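Local coordinates for ethylbenzene dehydrogenase alpha-subunit (Aromatoleum aromaticum, PDB 2IVF), which is a subunit of the molybdopterin oxidoreductase family that holds a molybdenum atom, an iron/sulfur cluster and the ligands MGD and MD1, at residues Gly203-Met206 / Thr207-Asp211; Ser484-Asn487 / Met488-Gly492; Ser495-Thr498 / Ala499-Gly502; Asp745-Ala749 / Val750-Ala754. All coordinates share one frame; numbering follows the deposited sequence.

Contact 1: residues Gly203-Met206 / Thr207-Asp211; sequences GFRM and TYLMD
Met206 and Met210, one turn apart on helix 197-210, run side by side and point the same way, the methyl CE of Met210 lying 3.7 Å from CG of Met206. Together they form an apolar strip that meets Leu695 of helix 687-704. Met206 sends CG anti to its own N (chi1 179°), and a bend at chi3 brings its CE back to 3.8 Å from OG1 of Thr207. Another flank repeats the one-turn spacing more thinly: CE1 of Phe204 comes obliquely to CB of Tyr208 at 4.4 Å, so the aromatic ring meets a methylene and not the phenol ring. Between these flanks the extended Arg205 passes CD1 of Leu209 with its CG, while its guanidinium bonds to the carbonyls of Phe727, Lys726 and Met494. Thr207 turns OG1 beside its own N, and both donors grip one acceptor: OG1 donates to Gly203 O at 2.8 Å and the Thr207 amide reaches the same Gly203 O at 3.0 Å, from opposite faces of the carbonyl plane. The helix ends in a Schellman motif, with Asp211 at positive phi, its N bonded to Tyr208 O at 3.2 Å and the next amide bonded to Thr207 O. Satisfied within its own helix, the Thr207 hydroxyl needs no partner from strand 186-188, so the side chain can pack against Phe186 and Leu188 without leaving a buried donor unmet.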
loop_
_atom_site.group_PDB
_atom_site.type_symbol
_atom_site.label_atom_id
_atom_site.label_comp_id
_atom_site.label_asym_id
_atom_site.label_seq_id
_atom_site.Cartn_x
_atom_site.Cartn_y
_atom_site.Cartn_z
ATOM N N GLY A 203 -10.769 -19.000 15.640
ATOM C CA GLY A 203 -9.678 -18.965 16.624
ATOM C C GLY A 203 -10.204 -18.555 17.985
ATOM O O GLY A 203 -9.866 -19.145 19.011
ATOM N N PHE A 204 -11.070 -17.552 17.985
ATOM C CA PHE A 204 -11.690 -17.102 19.230
ATOM C C PHE A 204 -12.605 -18.161 19.841
ATOM O O PHE A 204 -12.578 -18.421 21.056
ATOM C CB PHE A 204 -12.450 -15.812 18.964
ATOM C CG PHE A 204 -13.281 -15.346 20.116
ATOM C CD1 PHE A 204 -12.730 -15.197 21.386
ATOM C CD2 PHE A 204 -14.617 -15.037 19.929
ATOM C CE1 PHE A 204 -13.494 -14.765 22.453
ATOM C CE2 PHE A 204 -15.404 -14.606 21.016
ATOM C CZ PHE A 204 -14.834 -14.492 22.278
ATOM N N ARG A 205 -13.399 -18.798 18.981
ATOM C CA ARG A 205 -14.322 -19.819 19.413
ATOM C C ARG A 205 -13.527 -20.977 20.030
ATOM O O ARG A 205 -13.885 -21.543 21.065
ATOM C CB ARG A 205 -15.145 -20.270 18.211
ATOM C CG ARG A 205 -16.256 -21.248 18.521
ATOM C CD ARG A 205 -17.088 -21.494 17.255
ATOM N NE ARG A 205 -18.174 -22.381 17.588
ATOM C CZ ARG A 205 -19.297 -22.003 18.184
ATOM N NH1 ARG A 205 -19.498 -20.746 18.502
ATOM N NH2 ARG A 205 -20.201 -22.894 18.473
ATOM N N MET A 206 -12.455 -21.366 19.352
ATOM C CA MET A 206 -11.574 -22.418 19.859
ATOM C C MET A 206 -11.019 -22.088 21.238
ATOM O O MET A 206 -11.108 -22.883 22.159
ATOM C CB MET A 206 -10.439 -22.630 18.860
ATOM C CG MET A 206 -9.414 -23.686 19.242
ATOM S SD MET A 206 -7.859 -23.344 18.390
ATOM C CE MET A 206 -7.872 -21.569 18.252
ATOM N N THR A 207 -10.462 -20.895 21.376
ATOM C CA THR A 207 -9.839 -20.501 22.622
ATOM C C THR A 207 -10.882 -20.420 23.714
ATOM O O THR A 207 -10.723 -20.967 24.798
ATOM C CB THR A 207 -9.073 -19.171 22.447
ATOM O OG1 THR A 207 -8.220 -19.282 21.287
ATOM C CG2 THR A 207 -8.251 -18.873 23.729
ATOM N N TYR A 208 -12.009 -19.805 23.394
ATOM C CA TYR A 208 -13.139 -19.763 24.334
ATOM C C TYR A 208 -13.638 -21.155 24.767
ATOM O O TYR A 208 -13.891 -21.442 25.967
ATOM C CB TYR A 208 -14.246 -18.967 23.665
ATOM C CG TYR A 208 -15.526 -18.920 24.407
ATOM C CD1 TYR A 208 -15.566 -18.621 25.770
ATOM C CD2 TYR A 208 -16.735 -19.135 23.741
ATOM C CE1 TYR A 208 -16.773 -18.551 26.437
ATOM C CE2 TYR A 208 -17.934 -19.080 24.405
ATOM C CZ TYR A 208 -17.951 -18.782 25.750
ATOM O OH TYR A 208 -19.154 -18.725 26.409
ATOM N N LEU A 209 -13.801 -22.054 23.806
ATOM C CA LEU A 209 -14.217 -23.392 24.183
ATOM C C LEU A 209 -13.185 -24.063 25.101
ATOM O O LEU A 209 -13.553 -24.828 25.985
ATOM C CB LEU A 209 -14.479 -24.235 22.952
ATOM C CG LEU A 209 -15.768 -23.910 22.189
ATOM C CD1 LEU A 209 -15.882 -24.806 20.961
ATOM C CD2 LEU A 209 -16.956 -24.135 23.080
ATOM N N MET A 210 -11.902 -23.771 24.886
ATOM C CA MET A 210 -10.822 -24.416 25.655
ATOM C C MET A 210 -10.458 -23.637 26.910
ATOM O O MET A 210 -9.664 -24.118 27.765
ATOM C CB MET A 210 -9.579 -24.571 24.780
ATOM C CG MET A 210 -9.792 -25.512 23.643
ATOM S SD MET A 210 -8.237 -26.008 22.865
ATOM C CE MET A 210 -7.575 -24.529 22.286
ATOM N N ASP A 211 -11.073 -22.460 27.036
ATOM C CA ASP A 211 -10.712 -21.449 28.037
ATOM C C ASP A 211 -9.216 -21.123 27.984
ATOM O O ASP A 211 -8.541 -21.044 29.011
ATOM C CB ASP A 211 -11.141 -21.891 29.442
ATOM C CG ASP A 211 -10.961 -20.785 30.465
ATOM O OD1 ASP A 211 -11.201 -19.625 30.099
ATOM O OD2 ASP A 211 -10.515 -21.071 31.593
#

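Contact 2: residues Ser484-Asn487 / Met488-Gly492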
loop_
_atom_site.group_PDB
_atom_site.type_symbol
_atom_site.label_atom_id
_atom_site.label_comp_id
_atom_site.label_asym_id
_atom_site.label_seq_id
_atom_site.Cartn_x
_atom_site.Cartn_y
_atom_site.Cartn_z
ATOM N N SER A 484 -19.555 -2.788 13.240
ATOM C CA SER A 484 -20.243 -3.942 13.771
ATOM C C SER A 484 -19.321 -5.101 13.618
ATOM O O SER A 484 -18.935 -5.429 12.501
ATOM C CB SER A 484 -21.465 -4.276 12.956
ATOM O OG SER A 484 -22.106 -5.398 13.536
ATOM N N ASP A 485 -19.033 -5.772 14.707
ATOM C CA ASP A 485 -18.301 -7.002 14.647
ATOM C C ASP A 485 -19.194 -8.146 15.138
ATOM O O ASP A 485 -18.709 -9.209 15.460
ATOM C CB ASP A 485 -17.004 -6.871 15.445
ATOM C CG ASP A 485 -17.234 -6.677 16.929
ATOM O OD1 ASP A 485 -18.407 -6.576 17.374
ATOM O OD2 ASP A 485 -16.206 -6.615 17.646
ATOM N N ASP A 486 -20.512 -7.934 15.109
ATOM C CA ASP A 486 -21.476 -8.933 15.577
ATOM C C ASP A 486 -21.277 -10.283 14.883
ATOM O O ASP A 486 -21.362 -11.359 15.517
ATOM C CB ASP A 486 -22.916 -8.438 15.365
ATOM C CG ASP A 486 -23.244 -7.211 16.205
ATOM O OD1 ASP A 486 -22.384 -6.321 16.286
ATOM O OD2 ASP A 486 -24.345 -7.114 16.766
ATOM N N ASN A 487 -20.987 -10.218 13.586
ATOM C CA ASN A 487 -20.846 -11.443 12.778
ATOM C C ASN A 487 -19.746 -12.346 13.327
ATOM O O ASN A 487 -19.901 -13.552 13.356
ATOM C CB ASN A 487 -20.628 -11.142 11.284
ATOM C CG ASN A 487 -19.436 -10.257 11.018
ATOM O OD1 ASN A 487 -19.281 -9.216 11.640
ATOM N ND2 ASN A 487 -18.566 -10.680 10.111
ATOM N N MET A 488 -18.674 -11.734 13.821
ATOM C CA MET A 488 -17.576 -12.469 14.420
ATOM C C MET A 488 -17.846 -12.842 15.859
ATOM O O MET A 488 -17.630 -14.016 16.254
ATOM C CB MET A 488 -16.306 -11.649 14.326
ATOM C CG MET A 488 -15.795 -11.599 12.952
ATOM S SD MET A 488 -14.343 -10.572 12.864
ATOM C CE MET A 488 -15.035 -8.965 12.485
ATOM N N VAL A 489 -18.335 -11.907 16.677
ATOM C CA VAL A 489 -18.444 -12.262 18.106
ATOM C C VAL A 489 -19.577 -13.224 18.395
ATOM O O VAL A 489 -19.414 -14.070 19.240
ATOM C CB VAL A 489 -18.444 -11.057 19.074
ATOM C CG1 VAL A 489 -17.330 -10.057 18.689
ATOM C CG2 VAL A 489 -19.779 -10.399 19.080
ATOM N N TYR A 490 -20.715 -13.150 17.714
ATOM C CA TYR A 490 -21.765 -14.181 17.925
ATOM C C TYR A 490 -21.346 -15.548 17.380
ATOM O O TYR A 490 -21.606 -16.603 18.006
ATOM C CB TYR A 490 -23.108 -13.780 17.314
ATOM C CG TYR A 490 -23.822 -12.686 18.053
ATOM C CD1 TYR A 490 -24.684 -12.980 19.098
ATOM C CD2 TYR A 490 -23.658 -11.363 17.698
ATOM C CE1 TYR A 490 -25.346 -11.967 19.780
ATOM C CE2 TYR A 490 -24.285 -10.357 18.375
ATOM C CZ TYR A 490 -25.133 -10.650 19.392
ATOM O OH TYR A 490 -25.779 -9.651 20.082
ATOM N N LEU A 491 -20.703 -15.550 16.223
ATOM C CA LEU A 491 -20.140 -16.786 15.702
ATOM C C LEU A 491 -19.167 -17.379 16.716
ATOM O O LEU A 491 -19.108 -18.586 16.894
ATOM C CB LEU A 491 -19.448 -16.544 14.380
ATOM C CG LEU A 491 -18.877 -17.776 13.708
ATOM C CD1 LEU A 491 -19.978 -18.729 13.358
ATOM C CD2 LEU A 491 -18.093 -17.357 12.451
ATOM N N GLY A 492 -18.440 -16.515 17.396
ATOM C CA GLY A 492 -17.467 -16.933 18.351
ATOM C C GLY A 492 -18.010 -17.539 19.619
ATOM O O GLY A 492 -17.335 -18.375 20.220
#
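Asp485 touches the following turn through both its backbone and its carboxylate. Its O accepts the amide N of Val489 at 3.0 Å in a nearly straight bond (165°) and takes a weak second one from Met488 N, while its carboxylate crosses Val489, OD2 lying 3.8 Å from CG1. Its CB also meets the Met488 methyl. Asp486 comes next and lies side by side with Tyr490, pointing the same way, the carboxylate and ring planes 39° apart. Here OD2 of Asp486 is 3.6 Å from CE2 of Tyr490, and both OD2 and the Tyr490 hydroxyl are hydrogen-bonded to Thr775 OG1, which ties their ends together. The other oxygen, OD1 of Asp486, receives Ser484 OG at 2.9 Å from above the carboxylate plane. The carbonyl O of Asp486 sits at the Tyr490 ring edge, 3.2 Å from CD2. Asn487 holds CG between its N and carbonyl carbon (chi1 57°), which lays its amide alongside Met488; the backbone O of Asn487 is 3.2 Å from CB of Leu491. Asn487 also touches Met743 and Asn747 of helix 736-749. The arrangement is the N-terminal start of the short helix 486-493, with Asp485 at the N-cap position, its side chain making no capping bond.

Contact 3: residues Ser495-Thr498 / Ala499-Gly502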
loop_
_atom_site.group_PDB
_atom_site.type_symbol
_atom_site.label_atom_id
_atom_site.label_comp_id
_atom_site.label_asym_id
_atom_site.label_seq_id
_atom_site.Cartn_x
_atom_site.Cartn_y
_atom_site.Cartn_z
ATOM N N SER A 495 -23.871 -21.094 21.139
ATOM C CA SER A 495 -23.906 -22.529 21.214
ATOM C C SER A 495 -24.748 -23.152 20.097
ATOM O O SER A 495 -24.645 -24.342 19.845
ATOM C CB SER A 495 -24.393 -22.974 22.586
ATOM O OG SER A 495 -25.720 -22.568 22.790
ATOM N N LYS A 496 -25.550 -22.346 19.405
ATOM C CA LYS A 496 -26.393 -22.850 18.338
ATOM C C LYS A 496 -26.678 -21.732 17.358
ATOM O O LYS A 496 -26.389 -20.572 17.655
ATOM C CB LYS A 496 -27.673 -23.408 18.923
ATOM C CG LYS A 496 -28.541 -22.419 19.603
ATOM C CD LYS A 496 -29.528 -23.146 20.483
ATOM C CE LYS A 496 -30.529 -22.169 21.057
ATOM N NZ LYS A 496 -31.694 -22.868 21.671
ATOM N N PRO A 497 -27.200 -22.066 16.170
ATOM C CA PRO A 497 -27.421 -20.978 15.216
ATOM C C PRO A 497 -28.410 -19.904 15.668
ATOM O O PRO A 497 -29.293 -20.132 16.487
ATOM C CB PRO A 497 -27.964 -21.709 13.963
ATOM C CG PRO A 497 -27.494 -23.113 14.121
ATOM C CD PRO A 497 -27.564 -23.367 15.584
ATOM N N THR A 498 -28.245 -18.733 15.077
ATOM C CA THR A 498 -29.154 -17.603 15.259
ATOM C C THR A 498 -30.596 -18.002 15.009
ATOM O O THR A 498 -31.476 -17.687 15.804
ATOM C CB THR A 498 -28.774 -16.468 14.258
ATOM O OG1 THR A 498 -27.451 -16.003 14.536
ATOM C CG2 THR A 498 -29.778 -15.291 14.319
ATOM N N ALA A 499 -30.838 -18.692 13.896
ATOM C CA ALA A 499 -32.174 -19.169 13.545
ATOM C C ALA A 499 -32.750 -20.157 14.568
ATOM O O ALA A 499 -33.930 -20.439 14.549
ATOM C CB ALA A 499 -32.133 -19.805 12.191
ATOM N N GLN A 500 -31.918 -20.692 15.455
ATOM C CA GLN A 500 -32.396 -21.591 16.518
ATOM C C GLN A 500 -32.449 -20.957 17.904
ATOM O O GLN A 500 -32.720 -21.645 18.886
ATOM C CB GLN A 500 -31.543 -22.846 16.563
ATOM C CG GLN A 500 -31.764 -23.726 15.361
ATOM C CD GLN A 500 -30.924 -24.990 15.393
ATOM O OE1 GLN A 500 -30.383 -25.398 16.436
ATOM N NE2 GLN A 500 -30.811 -25.627 14.233
ATOM N N GLY A 501 -32.243 -19.651 17.994
ATOM C CA GLY A 501 -32.317 -18.974 19.281
ATOM C C GLY A 501 -30.946 -18.818 19.910
ATOM O O GLY A 501 -30.836 -18.604 21.132
ATOM N N GLY A 502 -29.897 -18.927 19.088
ATOM C CA GLY A 502 -28.536 -18.825 19.566
ATOM C C GLY A 502 -28.206 -17.533 20.288
ATOM O O GLY A 502 -27.321 -17.516 21.136
HETATM O O HOH W 1 -25.988 -19.455 22.333
#
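Pro497 O is gripped by two backbone amides of the residues that follow it. Gln500 N donates to Pro497 O at 2.9 Å, and Gly502 N reaches the same oxygen, also at 2.9 Å. The two come one from each face of the carbonyl plane and both well out of it, so neither bond uses an in-plane lone pair. The next carbonyl is served in turn: Gly501 N donates to Thr498 O at 3.0 Å in a fairly straight bond (166°), again from above the carbonyl plane. These bonds describe two overlapping turns, starting at Pro497 and Thr498, the first of type I. The bond from Gly502 N to Pro497 O spans the inner one from Gly501 N to Thr498 O, and with Gly501 at positive phi (96°) this is the bond pattern of a Schellman motif, set in the loop between helices 486-493 and 504-520. Lys496 O receives a CA-H...O contact from Gly502 CA, 3.4 Å away. A water then bridges the two ends of the stretch 495-502: it accepts from Ser495 N at 2.9 Å and donates to Gly502 O at 2.6 Å. Among the side chains, the Thr498 hydroxyl is hydrogen-bonded to Glu742 OE2 on helix 736-749. Gln500 extends alongside the Pro497 ring, pointing the same way, with OE1 3.6 Å from Pro497 CD. The Lys496 chain, extended beyond CG, passes over the turn so that its CE lies 3.1 Å from Gln500 O.

Contact 4: residues Asp745-Ala749 / Val750-Ala754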
loop_
_atom_site.group_PDB
_atom_site.type_symbol
_atom_site.label_atom_id
_atom_site.label_comp_id
_atom_site.label_asym_id
_atom_site.label_seq_id
_atom_site.Cartn_x
_atom_site.Cartn_y
_atom_site.Cartn_z
ATOM N N ASP A 745 -27.048 -14.348 8.707
ATOM C CA ASP A 745 -28.195 -14.433 9.637
ATOM C C ASP A 745 -27.991 -13.559 10.869
ATOM O O ASP A 745 -28.921 -12.946 11.365
ATOM C CB ASP A 745 -28.411 -15.861 10.103
ATOM C CG ASP A 745 -29.279 -16.672 9.146
ATOM O OD1 ASP A 745 -29.706 -16.129 8.088
ATOM O OD2 ASP A 745 -29.548 -17.836 9.496
ATOM N N ILE A 746 -26.774 -13.553 11.372
ATOM C CA ILE A 746 -26.406 -12.706 12.502
ATOM C C ILE A 746 -26.605 -11.237 12.102
ATOM O O ILE A 746 -27.275 -10.519 12.807
ATOM C CB ILE A 746 -24.947 -12.934 12.956
ATOM C CG1 ILE A 746 -24.774 -14.317 13.602
ATOM C CG2 ILE A 746 -24.487 -11.755 13.874
ATOM C CD1 ILE A 746 -23.301 -14.747 13.728
ATOM N N ASN A 747 -26.085 -10.818 10.935
ATOM C CA ASN A 747 -26.262 -9.445 10.476
ATOM C C ASN A 747 -27.728 -9.068 10.305
ATOM O O ASN A 747 -28.135 -7.917 10.570
ATOM C CB ASN A 747 -25.485 -9.190 9.151
ATOM C CG ASN A 747 -23.990 -8.944 9.364
ATOM O OD1 ASN A 747 -23.236 -8.829 8.400
ATOM N ND2 ASN A 747 -23.554 -8.881 10.597
ATOM N N ARG A 748 -28.541 -10.016 9.859
ATOM C CA ARG A 748 -29.982 -9.757 9.708
ATOM C C ARG A 748 -30.696 -9.603 11.050
ATOM O O ARG A 748 -31.602 -8.794 11.211
ATOM C CB ARG A 748 -30.653 -10.888 8.927
ATOM C CG ARG A 748 -30.255 -10.979 7.447
ATOM C CD ARG A 748 -30.552 -12.356 6.904
ATOM N NE ARG A 748 -31.954 -12.514 6.600
ATOM C CZ ARG A 748 -32.564 -13.677 6.398
ATOM N NH1 ARG A 748 -31.916 -14.818 6.512
ATOM N NH2 ARG A 748 -33.842 -13.691 6.116
ATOM N N ALA A 749 -30.284 -10.427 11.993
ATOM C CA ALA A 749 -30.855 -10.492 13.314
ATOM C C ALA A 749 -30.567 -9.226 14.099
ATOM O O ALA A 749 -31.413 -8.787 14.855
ATOM C CB ALA A 749 -30.300 -11.726 14.055
ATOM N N VAL A 750 -29.397 -8.645 13.916
ATOM C CA VAL A 750 -28.983 -7.447 14.667
ATOM C C VAL A 750 -29.153 -6.128 13.923
ATOM O O VAL A 750 -28.651 -5.094 14.366
ATOM C CB VAL A 750 -27.525 -7.579 15.165
ATOM C CG1 VAL A 750 -27.402 -8.866 15.971
ATOM C CG2 VAL A 750 -26.474 -7.551 14.020
ATOM N N GLY A 751 -29.792 -6.179 12.764
ATOM C CA GLY A 751 -30.063 -4.971 11.985
ATOM C C GLY A 751 -28.950 -4.425 11.110
ATOM O O GLY A 751 -29.064 -3.330 10.540
ATOM N N VAL A 752 -27.853 -5.150 11.009
ATOM C CA VAL A 752 -26.723 -4.715 10.184
ATOM C C VAL A 752 -27.074 -4.928 8.719
ATOM O O VAL A 752 -26.750 -4.098 7.872
ATOM C CB VAL A 752 -25.431 -5.452 10.619
ATOM C CG1 VAL A 752 -24.332 -5.375 9.567
ATOM C CG2 VAL A 752 -24.972 -4.917 12.010
ATOM N N PHE A 753 -27.785 -6.007 8.451
ATOM C CA PHE A 753 -28.384 -6.231 7.141
ATOM C C PHE A 753 -29.875 -6.109 7.369
ATOM O O PHE A 753 -30.372 -6.343 8.475
ATOM C CB PHE A 753 -28.057 -7.633 6.639
ATOM C CG PHE A 753 -26.668 -7.813 6.056
ATOM C CD1 PHE A 753 -25.717 -6.808 6.046
ATOM C CD2 PHE A 753 -26.298 -9.067 5.573
ATOM C CE1 PHE A 753 -24.452 -7.034 5.538
ATOM C CE2 PHE A 753 -25.019 -9.302 5.069
ATOM C CZ PHE A 753 -24.101 -8.297 5.062
ATOM N N ALA A 754 -30.597 -5.759 6.307
ATOM C CA ALA A 754 -32.038 -5.846 6.323
ATOM C C ALA A 754 -32.473 -7.246 6.658
ATOM O O ALA A 754 -31.773 -8.244 6.358
ATOM C CB ALA A 754 -32.595 -5.421 4.992
HETATM O O HOH W 2 -32.506 -6.712 10.306
#
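Asn747 O collects two amides as the backbone leaves helix 736-749, a weak bond from Val752 N and a very straight one (177°) from Phe753 N at 2.9 Å, the latter from well above the carbonyl plane. This is the C-cap of the helix, with a glycine at positive phi just beyond it: Val750 N still donates to Ile746 O at 3.0 Å, after which the chain turns at Gly751 and folds back over the last helical turn. The return brings Phe753 across Asn747. CB of Asn747 stands over the ring face in a CH-pi contact, 3.8 Å from the Phe753 centroid and 20° off the ring normal. The Asn747 amide is steep to the ring, the planes 72° apart, and its CG also meets Val752 CG1 at 3.6 Å. Phe753 is further enclosed edge-to-face by Tyr757 and Phe671. At the more exposed side Arg748 bends at chi3; its NH1 forms a salt bridge with Asp745 OD1 at 3.0 Å, and NE bonds to Lys755 O. Its CG lies 3.3 Å from Ala754 O. Asn747 OD1 is buried with no polar partner in the model: it sits above the same Phe753 face, displaced toward the rim, 3.5 Å from CZ.

Along the chain the four contacts come in series: none nests in or crosses another, and each closes only a local turn. Contact 1 ends helix 197-210, contact 2 starts helix 486-493, contact 3 turns the loop leading to helix 504-520, and contact 4 ends helix 736-749. In space they are linked across long stretches of sequence. Arg205 NH1 makes a weak hydrogen bond with Leu491 O, joining contacts 1 and 2. Ser484 OG lies 3.3 Å from Val752 CG2, and Thr498 CG2 lies 3.6 Å from Ala749 CB, so contact 4 meets both 2 and 3. Contacts 1 and 3 do not touch, their nearest atoms being about 5 Å apart.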